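Local coordinates for putative thiol-disulfide oxidoreductase (Bacteroides vulgatus, PDB 4GRF), which probably acts as a thiol-disulfide oxidoreductase, this chain being its C-terminal thioredoxin-like domain with a redox-active CxxC disulfide, at residues 80-83 with 84-87. Sequence-based numbering, arbitrary orientation.
Sequences AIEE and DKSY
Asp84 N donates to Ala80 O (2.8 Å) in the last regular turn of helix 74-84, which a short loop joins to the edge strand 89-92 of this thioredoxin fold. Past it the chain breaks away: Lys85 takes a positive phi, 58°, and both its N and that of Ser86 turn back to a single acceptor, Ile81 O. Both bonds are weak: Lys85 N lies 2.7 Å from Ile81 O but the bond is strongly bent, while Ser86 N is a longer 3.3 Å from Ile81 O and straighter. Ser86 then sits at the centre of an inverse gamma turn.

Among the charged groups, Glu82 and Lys85 run alongside each other at the surface, where, in one of the two conformers of Lys85, Glu82 OE2 and Lys85 NZ come within 3.8 Å, a long and doubtful salt bridge. The carboxylate of Asp84, its CG anti to the carbonyl carbon (chi1 -63°), swings back beside Ala80 O. There OD2 pairs with Arg45, which also takes OE1 of Glu83, so one guanidinium group ties this helix end to helix 42-46. With an alanine at Asp84, Arg45 is likely to be left with one carboxylate fewer and that tie weakened.

Apolar contact is made by Ile81, whose side chain also reaches Trp37 of the central sheet. Ile81 CG2, anti to the backbone N, passes obliquely by the Tyr87 ring, 3.9 Å from Tyr87 CE1, while the phenol OH of Tyr87 lies 3.8 Å from Glu82 CA.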
ATOM      1  N   ALA A  80      12.564  -7.536   5.245  1.00 21.00           N
ATOM      2  CA  ALA A  80      11.417  -8.143   4.597  1.00 22.58           C
ATOM      3  C   ALA A  80      11.383  -7.736   3.132  1.00 19.12           C
ATOM      4  O   ALA A  80      11.082  -8.544   2.246  1.00 22.13           O
ATOM      5  CB  ALA A  80      10.119  -7.743   5.306  1.00 23.08           C
ATOM      6  N   ILE A  81      11.668  -6.466   2.867  1.00 18.26           N
ATOM      7  CA  ILE A  81      11.598  -5.952   1.515  1.00 21.28           C
ATOM      8  C   ILE A  81      12.641  -6.660   0.641  1.00 24.55           C
ATOM      9  O   ILE A  81      12.347  -7.087  -0.484  1.00 22.59           O
ATOM     10  CB  ILE A  81      11.799  -4.436   1.494  1.00 18.38           C
ATOM     11  CG1 ILE A  81      10.571  -3.764   2.093  1.00 19.45           C
ATOM     12  CG2 ILE A  81      12.050  -3.951   0.087  1.00 24.45           C
ATOM     13  CD1 ILE A  81      10.704  -2.267   2.266  1.00 18.16           C
ATOM     14  N   GLU A  82      13.831  -6.846   1.199  1.00 27.08           N
ATOM     15  CA  GLU A  82      14.882  -7.566   0.484  1.00 29.32           C
ATOM     16  C   GLU A  82      14.495  -9.033   0.239  1.00 23.63           C
ATOM     17  O   GLU A  82      14.749  -9.562  -0.838  1.00 29.59           O
ATOM     18  CB  GLU A  82      16.202  -7.498   1.260  1.00 26.00           C
ATOM     19  CG  GLU A  82      17.407  -7.963   0.443  1.00 24.68           C
ATOM     20  CD  GLU A  82      17.533  -9.474   0.348  1.00 34.42           C
ATOM     21  OE1 GLU A  82      17.180 -10.170   1.322  1.00 31.05           O
ATOM     22  OE2 GLU A  82      18.018  -9.963  -0.700  1.00 34.11           O
ATOM     23  N   GLU A  83      13.939  -9.695   1.249  1.00 24.62           N
ATOM     24  CA  GLU A  83      13.494 -11.088   1.111  1.00 26.63           C
ATOM     25  C   GLU A  83      12.372 -11.226   0.067  1.00 30.83           C
ATOM     26  O   GLU A  83      12.311 -12.203  -0.705  1.00 26.83           O
ATOM     27  CB  GLU A  83      13.025 -11.629   2.462  1.00 22.95           C
ATOM     28  CG  GLU A  83      14.162 -11.822   3.469  1.00 31.01           C
ATOM     29  CD  GLU A  83      13.693 -12.134   4.877  1.00 47.43           C
ATOM     30  OE1 GLU A  83      12.506 -11.905   5.219  1.00 38.93           O
ATOM     31  OE2 GLU A  83      14.540 -12.596   5.664  1.00 44.58           O
ATOM     32  N   ASP A  84      11.479 -10.238   0.039  1.00 23.13           N
ATOM     33  CA  ASP A  84      10.312 -10.294  -0.844  1.00 25.73           C
ATOM     34  C   ASP A  84      10.533  -9.699  -2.240  1.00 24.06           C
ATOM     35  O   ASP A  84       9.746  -9.955  -3.158  1.00 25.26           O
ATOM     36  CB  ASP A  84       9.127  -9.563  -0.180  1.00 24.32           C
ATOM     37  CG  ASP A  84       8.666 -10.216   1.118  1.00 28.19           C
ATOM     38  OD1 ASP A  84       9.073 -11.366   1.424  1.00 28.56           O
ATOM     39  OD2 ASP A  84       7.867  -9.574   1.852  1.00 25.02           O
ATOM     40  N   LYS A  85      11.595  -8.912  -2.396  1.00 25.28           N
ATOM     41  CA  LYS A  85      11.852  -8.170  -3.621  0.50 26.70           C
ATOM     42  C   LYS A  85      10.683  -7.244  -3.943  1.00 24.60           C
ATOM     43  O   LYS A  85      10.298  -7.089  -5.100  1.00 25.73           O
ATOM     44  CB  LYS A  85      12.088  -9.126  -4.795  0.50 30.05           C
ATOM     45  CG  LYS A  85      13.315 -10.011  -4.630  0.50 45.93           C
ATOM     46  CD  LYS A  85      14.592  -9.188  -4.549  0.50 43.25           C
ATOM     47  CE  LYS A  85      15.816 -10.070  -4.354  0.50 48.66           C
ATOM     48  NZ  LYS A  85      17.078  -9.281  -4.334  0.50 39.99           N
ATOM     49  N   SER A  86      10.118  -6.634  -2.908  1.00 23.66           N
ATOM     50  CA  SER A  86       8.920  -5.798  -3.091  1.00 23.36           C
ATOM     51  C   SER A  86       9.287  -4.339  -3.350  1.00 25.12           C
ATOM     52  O   SER A  86       8.999  -3.448  -2.535  1.00 21.36           O
ATOM     53  CB  SER A  86       8.023  -5.921  -1.862  1.00 24.95           C
ATOM     54  OG  SER A  86       8.763  -5.778  -0.657  1.00 22.79           O
ATOM     55  N   TYR A  87       9.931  -4.097  -4.489  1.00 21.84           N
ATOM     56  CA  TYR A  87      10.553  -2.809  -4.747  1.00 23.72           C
ATOM     57  C   TYR A  87       9.631  -1.823  -5.459  1.00 28.40           C
ATOM     58  O   TYR A  87       9.999  -1.227  -6.464  1.00 30.77           O
ATOM     59  CB  TYR A  87      11.847  -3.001  -5.562  1.00 31.79           C
ATOM     60  CG  TYR A  87      12.889  -3.847  -4.849  1.00 32.56           C
ATOM     61  CD1 TYR A  87      13.430  -3.443  -3.639  1.00 39.20           C
ATOM     62  CD2 TYR A  87      13.338  -5.041  -5.398  1.00 40.86           C
ATOM     63  CE1 TYR A  87      14.385  -4.215  -2.989  1.00 35.91           C
ATOM     64  CE2 TYR A  87      14.290  -5.818  -4.755  1.00 40.31           C
ATOM     65  CZ  TYR A  87      14.807  -5.398  -3.549  1.00 40.44           C
ATOM     66  OH  TYR A  87      15.758  -6.167  -2.903  1.00 44.38           O
TER